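Local structure of uncharacterized protein (Leishmania infantum, 4TYZ) at residues 8-13 with 52-57; 15-20 with 39-44; 74-79 with 94-99. The protein is of unknown function but possibly binds and transfers sterols, and is represented here by its C-terminal GRAM domain. All blocks are in the same frame, centred on the assembly; numbering follows the deposited sequence. Where two conformers were deposited one is given.

Contact 1: 8-13 with 52-57; sequences KSFPDL and AAHFSI. With EDO (1,2-ethanediol), chain C.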
# COMPACT_ATOMS: atom_id res chain seq x y z
N LYS A 8 5.64 6.20 -13.85
CA LYS A 8 6.91 6.88 -13.61
C LYS A 8 7.71 6.19 -12.50
O LYS A 8 8.94 6.05 -12.59
CB LYS A 8 6.67 8.35 -13.25
CG LYS A 8 7.95 9.16 -13.06
CD LYS A 8 7.67 10.66 -13.06
CE LYS A 8 6.71 11.05 -11.95
NZ LYS A 8 7.33 10.86 -10.60
N SER A 9 7.01 5.74 -11.45
CA SER A 9 7.67 5.28 -10.24
C SER A 9 8.14 3.84 -10.30
O SER A 9 9.10 3.46 -9.61
CB SER A 9 6.74 5.46 -9.04
OG SER A 9 6.52 6.84 -8.81
N PHE A 10 7.47 3.03 -11.10
CA PHE A 10 7.71 1.59 -11.10
C PHE A 10 7.86 1.05 -12.51
O PHE A 10 7.03 0.26 -12.97
CB PHE A 10 6.58 0.85 -10.37
CG PHE A 10 6.35 1.32 -8.96
CD1 PHE A 10 7.19 0.89 -7.94
CD2 PHE A 10 5.35 2.24 -8.66
CE1 PHE A 10 7.00 1.35 -6.63
CE2 PHE A 10 5.18 2.70 -7.36
CZ PHE A 10 6.00 2.24 -6.35
N PRO A 11 8.91 1.48 -13.23
CA PRO A 11 9.05 1.05 -14.63
C PRO A 11 9.30 -0.45 -14.75
O PRO A 11 9.02 -1.00 -15.81
CB PRO A 11 10.26 1.86 -15.13
CG PRO A 11 11.01 2.24 -13.92
CD PRO A 11 9.99 2.39 -12.81
N ASP A 12 9.76 -1.10 -13.69
CA ASP A 12 9.92 -2.55 -13.72
C ASP A 12 8.57 -3.25 -13.78
O ASP A 12 8.48 -4.42 -14.17
CB ASP A 12 10.73 -3.05 -12.51
CG ASP A 12 10.18 -2.52 -11.19
OD1 ASP A 12 9.89 -1.31 -11.11
OD2 ASP A 12 10.08 -3.31 -10.23
N LEU A 13 7.51 -2.53 -13.41
CA LEU A 13 6.16 -3.09 -13.39
C LEU A 13 5.32 -2.61 -14.58
O LEU A 13 4.09 -2.58 -14.52
CB LEU A 13 5.45 -2.74 -12.07
CG LEU A 13 6.28 -3.14 -10.85
CD1 LEU A 13 5.49 -2.81 -9.56
CD2 LEU A 13 6.60 -4.63 -10.88
N ALA A 52 10.45 11.25 -2.56
CA ALA A 52 10.96 10.11 -3.31
C ALA A 52 10.50 8.75 -2.77
O ALA A 52 10.40 7.79 -3.55
CB ALA A 52 12.48 10.15 -3.33
N ALA A 53 10.25 8.69 -1.47
CA ALA A 53 9.99 7.44 -0.77
C ALA A 53 8.92 6.60 -1.44
O ALA A 53 7.83 7.08 -1.76
CB ALA A 53 9.60 7.71 0.68
N HIS A 54 9.25 5.34 -1.67
CA HIS A 54 8.33 4.41 -2.30
C HIS A 54 8.74 2.98 -1.98
O HIS A 54 9.88 2.73 -1.60
CB HIS A 54 8.32 4.62 -3.82
CG HIS A 54 9.63 4.35 -4.48
ND1 HIS A 54 10.68 5.25 -4.45
CD2 HIS A 54 10.08 3.29 -5.19
CE1 HIS A 54 11.71 4.75 -5.11
NE2 HIS A 54 11.37 3.56 -5.57
N PHE A 55 7.82 2.05 -2.15
CA PHE A 55 8.18 0.64 -2.03
C PHE A 55 7.33 -0.19 -2.98
O PHE A 55 6.29 0.25 -3.44
CB PHE A 55 8.05 0.13 -0.57
CG PHE A 55 6.63 0.03 -0.05
CD1 PHE A 55 5.79 -1.02 -0.44
CD2 PHE A 55 6.15 0.96 0.86
CE1 PHE A 55 4.48 -1.10 0.05
CE2 PHE A 55 4.85 0.86 1.36
CZ PHE A 55 4.02 -0.16 0.96
N SER A 56 7.80 -1.40 -3.25
CA SER A 56 6.97 -2.38 -3.95
C SER A 56 7.27 -3.73 -3.36
O SER A 56 8.44 -4.08 -3.14
CB SER A 56 7.21 -2.38 -5.46
OG SER A 56 8.58 -2.64 -5.75
N ILE A 57 6.22 -4.50 -3.08
CA ILE A 57 6.39 -5.82 -2.50
C ILE A 57 5.47 -6.79 -3.23
O ILE A 57 4.32 -6.47 -3.54
CB ILE A 57 6.10 -5.80 -0.98
CG1 ILE A 57 6.27 -7.20 -0.40
CG2 ILE A 57 4.74 -5.26 -0.69
CD1 ILE A 57 6.42 -7.20 1.08
C1 EDO C . 10.69 -6.57 -15.97
O1 EDO C . 9.51 -5.78 -16.20
C2 EDO C . 11.81 -6.09 -16.88
O2 EDO C . 12.14 -4.74 -16.52
O HOH W 1 9.56 -1.73 -8.08
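Phe10, the first residue to leave helical geometry after helix 2-9, lays the far end of its ring against the backbone of strand 54-58. From CB, CG is anti to the carbonyl carbon and beside the backbone N (chi1 -57°), and CD1, CE1 and CZ carry the contact. CD1 passes Ser56 CB at 4.1 Å. CE1 has the most neighbours, with Phe55 O 3.4 Å away and His54 CD2 at 3.9 Å. CZ, next round the ring, still touches Phe55 O and comes to 4.2 Å from His54 CB. The side chains of Phe10 and His54 run past each other in opposite directions, and their rings meet obliquely, planes 75° apart. On the far side of the imidazole from CD2, His54 ND1 donates to Ala52 O (2.7 Å), which lies close to the ring plane. Beside the Phe10 ring a water joins the segments, donating to Asp12 OD2 and hydrogen-bonded to Ser56 OG, each at 2.7 Å. Phe6 and Cys45 also border the Phe10 ring. An apolar ring with a water bridge at its margin thus packs the segment just after helix 2-9 on strand 54-58, an outermost strand of the antiparallel sheet in this GRAM domain, which belongs to the PH clan.

Contact 2: 15-20 with 39-44; sequences GETLLD and ITPHWL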
# COMPACT_ATOMS: atom_id res chain seq x y z
N GLY A 15 4.46 -3.95 -17.23
CA GLY A 15 3.50 -4.91 -17.75
C GLY A 15 2.34 -5.20 -16.81
O GLY A 15 1.42 -5.95 -17.15
N GLU A 16 2.40 -4.64 -15.60
CA GLU A 16 1.35 -4.85 -14.61
C GLU A 16 0.16 -3.93 -14.84
O GLU A 16 0.34 -2.73 -15.01
CB GLU A 16 1.89 -4.60 -13.21
CG GLU A 16 2.90 -5.64 -12.73
CD GLU A 16 2.23 -6.96 -12.41
OE1 GLU A 16 1.42 -6.99 -11.46
OE2 GLU A 16 2.50 -7.94 -13.12
N THR A 17 -1.04 -4.49 -14.85
CA THR A 17 -2.22 -3.64 -14.87
C THR A 17 -2.44 -3.01 -13.49
O THR A 17 -2.14 -3.62 -12.46
CB THR A 17 -3.48 -4.40 -15.27
OG1 THR A 17 -3.57 -5.59 -14.47
CG2 THR A 17 -3.42 -4.78 -16.74
N LEU A 18 -2.94 -1.79 -13.49
CA LEU A 18 -3.25 -1.11 -12.25
C LEU A 18 -4.70 -1.43 -11.92
O LEU A 18 -5.62 -0.92 -12.58
CB LEU A 18 -3.01 0.40 -12.36
CG LEU A 18 -3.17 1.17 -11.06
CD1 LEU A 18 -2.23 0.64 -9.99
CD2 LEU A 18 -2.93 2.67 -11.26
N LEU A 19 -4.91 -2.28 -10.93
CA LEU A 19 -6.26 -2.74 -10.60
C LEU A 19 -7.00 -1.74 -9.74
O LEU A 19 -8.21 -1.57 -9.90
CB LEU A 19 -6.20 -4.09 -9.87
CG LEU A 19 -5.56 -5.23 -10.65
CD1 LEU A 19 -5.50 -6.47 -9.79
CD2 LEU A 19 -6.34 -5.50 -11.93
N ASP A 20 -6.29 -1.10 -8.83
CA ASP A 20 -6.92 -0.15 -7.92
C ASP A 20 -5.86 0.73 -7.29
O ASP A 20 -4.66 0.42 -7.33
CB ASP A 20 -7.73 -0.88 -6.84
CG ASP A 20 -9.02 -0.16 -6.49
OD1 ASP A 20 -9.97 -0.84 -6.04
OD2 ASP A 20 -9.09 1.08 -6.67
N ILE A 39 -2.45 -1.25 -6.30
CA ILE A 39 -2.69 -2.69 -6.30
C ILE A 39 -2.63 -3.19 -7.74
O ILE A 39 -3.36 -2.71 -8.61
CB ILE A 39 -4.03 -3.01 -5.65
CG1 ILE A 39 -3.96 -2.63 -4.16
CG2 ILE A 39 -4.39 -4.47 -5.83
CD1 ILE A 39 -5.28 -2.61 -3.49
N THR A 40 -1.72 -4.12 -7.99
CA THR A 40 -1.60 -4.75 -9.29
C THR A 40 -1.78 -6.26 -9.09
O THR A 40 -1.94 -6.71 -7.95
CB THR A 40 -0.24 -4.42 -9.98
OG1 THR A 40 0.79 -5.28 -9.47
CG2 THR A 40 0.13 -2.97 -9.76
N PRO A 41 -1.81 -7.04 -10.18
CA PRO A 41 -2.04 -8.46 -9.93
C PRO A 41 -0.94 -9.14 -9.09
O PRO A 41 -1.24 -10.08 -8.35
CB PRO A 41 -2.10 -9.06 -11.34
CG PRO A 41 -2.58 -7.92 -12.20
CD PRO A 41 -1.92 -6.69 -11.61
N HIS A 42 0.30 -8.66 -9.17
CA HIS A 42 1.41 -9.32 -8.46
C HIS A 42 2.06 -8.47 -7.37
O HIS A 42 2.83 -9.01 -6.57
CB HIS A 42 2.49 -9.75 -9.45
CG HIS A 42 2.03 -10.78 -10.43
ND1 HIS A 42 1.83 -10.51 -11.76
CD2 HIS A 42 1.71 -12.09 -10.25
CE1 HIS A 42 1.41 -11.60 -12.37
NE2 HIS A 42 1.33 -12.57 -11.48
N TRP A 43 1.74 -7.18 -7.34
CA TRP A 43 2.46 -6.24 -6.48
C TRP A 43 1.60 -5.30 -5.68
O TRP A 43 0.54 -4.84 -6.12
CB TRP A 43 3.44 -5.37 -7.32
CG TRP A 43 4.48 -6.19 -8.01
CD1 TRP A 43 4.34 -6.85 -9.20
CD2 TRP A 43 5.80 -6.48 -7.54
NE1 TRP A 43 5.50 -7.53 -9.50
CE2 TRP A 43 6.41 -7.32 -8.50
CE3 TRP A 43 6.53 -6.10 -6.40
CZ2 TRP A 43 7.73 -7.78 -8.36
CZ3 TRP A 43 7.83 -6.57 -6.26
CH2 TRP A 43 8.42 -7.40 -7.23
N LEU A 44 2.09 -5.04 -4.48
CA LEU A 44 1.56 -4.00 -3.62
C LEU A 44 2.60 -2.89 -3.60
O LEU A 44 3.73 -3.11 -3.19
CB LEU A 44 1.31 -4.53 -2.22
CG LEU A 44 0.84 -3.43 -1.29
CD1 LEU A 44 -0.45 -2.85 -1.83
CD2 LEU A 44 0.67 -3.95 0.13
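Glu16 reaches across to Thr40, His42 and Trp43, crossing each of their side chains at about a right angle. Its chain bends at chi2 (-73°), which swings CD toward the turn, and the carboxylate then divides its two oxygens among three donors. OE1 takes the Thr40 hydroxyl on its anti lone pair, OG1 lying 2.7 Å away, and the backbone N of His42 on the syn side at 3.0 Å. OE2 receives His42 ND1, also at 3.0 Å, in a nearly straight bond (173°) that lies in the imidazole plane although ring and carboxylate are turned 50° from each other. The indole of Trp43 stands more steeply to the carboxylate and offers its edge, CD1 being 3.7 Å from OE1. One acidic side chain therefore grips both backbone and side chains of a tight turn, itself closed by Thr40 N bonding to Trp43 O. That turn makes the hairpin between strands 31-39 and 43-48. Further along, Leu19 and Asp20 both face Ile39 in a classic beta bulge: Leu19 N gives its hydrogen to Ile39 O at 2.8 Å, Asp20 N adds a weak bond to the same oxygen, and Ile39 N returns one to Asp20 O. Leu19 CB sits by Ile39 CG2, while Leu19 CD1 comes obliquely against the proline ring, 4.0 Å from Pro41 CD.

Contact 3: 74-79 with 94-99; sequences FENAIE and LQRDQA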
# COMPACT_ATOMS: atom_id res chain seq x y z
N PHE A 74 -9.85 9.33 13.60
CA PHE A 74 -9.18 9.63 12.34
C PHE A 74 -7.94 8.80 12.10
O PHE A 74 -7.10 9.15 11.27
CB PHE A 74 -8.85 11.12 12.28
CG PHE A 74 -10.04 11.99 12.47
CD1 PHE A 74 -10.98 12.12 11.46
CD2 PHE A 74 -10.25 12.66 13.66
CE1 PHE A 74 -12.10 12.91 11.63
CE2 PHE A 74 -11.36 13.46 13.83
CZ PHE A 74 -12.29 13.59 12.81
N GLU A 75 -7.81 7.70 12.82
CA GLU A 75 -6.77 6.73 12.54
C GLU A 75 -7.40 5.51 11.86
O GLU A 75 -8.35 4.92 12.40
CB GLU A 75 -6.04 6.34 13.83
CG GLU A 75 -5.38 7.54 14.51
CD GLU A 75 -4.66 7.19 15.80
OE1 GLU A 75 -4.59 5.99 16.13
OE2 GLU A 75 -4.18 8.11 16.48
N ASN A 76 -6.89 5.17 10.69
CA ASN A 76 -7.42 4.10 9.85
C ASN A 76 -6.24 3.43 9.17
O ASN A 76 -5.85 3.84 8.07
CB ASN A 76 -8.37 4.65 8.77
CG ASN A 76 -9.71 5.06 9.33
OD1 ASN A 76 -10.58 4.22 9.57
ND2 ASN A 76 -9.89 6.37 9.53
N ALA A 77 -5.67 2.42 9.83
CA ALA A 77 -4.40 1.85 9.38
C ALA A 77 -4.50 0.39 8.95
O ALA A 77 -5.39 -0.34 9.38
CB ALA A 77 -3.34 1.98 10.47
N ILE A 78 -3.56 0.01 8.10
CA ILE A 78 -3.37 -1.37 7.68
C ILE A 78 -1.90 -1.71 7.91
O ILE A 78 -1.02 -0.91 7.60
CB ILE A 78 -3.72 -1.59 6.19
CG1 ILE A 78 -5.22 -1.41 5.99
CG2 ILE A 78 -3.27 -2.98 5.72
CD1 ILE A 78 -5.64 -1.42 4.52
N GLU A 79 -1.65 -2.89 8.45
CA GLU A 79 -0.28 -3.33 8.68
C GLU A 79 0.06 -4.51 7.79
O GLU A 79 -0.68 -5.49 7.74
CB GLU A 79 -0.07 -3.72 10.14
CG GLU A 79 -0.30 -2.59 11.10
CD GLU A 79 -0.21 -3.05 12.54
OE1 GLU A 79 0.75 -3.78 12.87
OE2 GLU A 79 -1.10 -2.69 13.34
N LEU A 94 -8.59 6.95 3.34
CA LEU A 94 -9.93 7.49 3.19
C LEU A 94 -10.95 6.37 3.00
O LEU A 94 -12.11 6.49 3.40
CB LEU A 94 -9.99 8.45 2.00
CG LEU A 94 -9.04 9.64 2.07
CD1 LEU A 94 -9.20 10.51 0.83
CD2 LEU A 94 -9.29 10.45 3.34
N GLN A 95 -10.49 5.27 2.40
CA GLN A 95 -11.35 4.13 2.13
C GLN A 95 -10.67 2.84 2.58
O GLN A 95 -10.35 1.98 1.76
CB GLN A 95 -11.69 4.04 0.63
CG GLN A 95 -12.33 5.30 0.06
CD GLN A 95 -13.74 5.54 0.57
OE1 GLN A 95 -14.28 6.64 0.45
NE2 GLN A 95 -14.36 4.50 1.12
N ARG A 96 -10.46 2.71 3.89
CA ARG A 96 -9.66 1.59 4.38
C ARG A 96 -10.31 0.23 4.12
O ARG A 96 -9.63 -0.71 3.74
CB ARG A 96 -9.39 1.71 5.88
CG ARG A 96 -8.42 0.62 6.31
CD ARG A 96 -8.09 0.68 7.77
NE ARG A 96 -9.27 0.44 8.59
CZ ARG A 96 -9.22 -0.04 9.82
NH1 ARG A 96 -8.05 -0.33 10.38
NH2 ARG A 96 -10.35 -0.22 10.51
N ASP A 97 -11.61 0.13 4.35
CA ASP A 97 -12.30 -1.13 4.12
C ASP A 97 -12.16 -1.57 2.67
O ASP A 97 -11.87 -2.73 2.39
CB ASP A 97 -13.78 -1.02 4.50
CG ASP A 97 -13.99 -0.94 6.00
OD1 ASP A 97 -13.07 -1.34 6.74
OD2 ASP A 97 -15.07 -0.49 6.42
N GLN A 98 -12.35 -0.63 1.75
CA GLN A 98 -12.22 -0.93 0.33
C GLN A 98 -10.79 -1.31 -0.01
O GLN A 98 -10.56 -2.24 -0.78
CB GLN A 98 -12.66 0.26 -0.53
CG GLN A 98 -14.16 0.51 -0.57
CD GLN A 98 -14.50 1.76 -1.36
OE1 GLN A 98 -13.62 2.39 -1.95
NE2 GLN A 98 -15.78 2.11 -1.38
N ALA A 99 -9.83 -0.59 0.57
CA ALA A 99 -8.41 -0.89 0.33
C ALA A 99 -8.08 -2.28 0.83
O ALA A 99 -7.42 -3.06 0.14
CB ALA A 99 -7.50 0.14 1.02
O HOH W 2 -11.78 1.97 8.24
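Arg96, in the first turn of helix 96-107, stretches over the chain at Asn76, Ala77 and Ile78 and contributes the largest buried surface of the contact. CG is anti to the backbone N (chi1 -173°), which directs it to Ile78, where CG1 is 3.8 Å away. Arg96 CD rests against the backbone, 3.6 Å from Asn76 C. A bend at chi3 (64°) then turns NE aside from the line of the aliphatic chain. The guanidinium has Asn76 CA over one face and uses its edge for bonding: NH1 donates to Ala77 O at 2.8 Å with an N-H...O angle of 159°, the oxygen lying close to the guanidinium plane. NH1 also bonds to Ser68 O, so two carbonyls hold this nitrogen. Asn76 adds a bridge through water, which gives a hydrogen to Asn76 OD1 (2.9 Å) and accepts one from Arg96 NE (3.0 Å). Ile78 supplies the apolar half: CG1 and CD1 both lie against Arg96 CG, and CD1 reaches Ala99 CB, three residues further along the helix, at 4.3 Å. Phe93 and Ile65 continue the packing around Ile78. With its aliphatic stem and hydrogen-bonding head, Arg96 ties the start of helix 96-107 to the residues leading into strand 78-82 and to its first residue, part of the packing of a C-terminal helix against the sheet that characterises PH-like domains.

Read from the N terminus, the chain leaves helix 2-9 and opens the wide loop that contact 1 closes at strand 54-58, after strands 20-28, 31-39 and 43-48 have been laid down. Contact 2 is nested inside it, closing a smaller loop through strands 20-28 and 31-39. The two adjoin: strands 43-48 and 54-58 are sheet neighbours, and Leu13 packs on Trp43. Contact 3 follows in series, closing a loop through strands 78-82 and 87-91 at the start of helix 96-107. It lies across the chain's centre from contact 1 and does not touch it, yet Ile39 of contact 2 packs on Ala99, so helix 96-107 adjoins contacts 2 and 3.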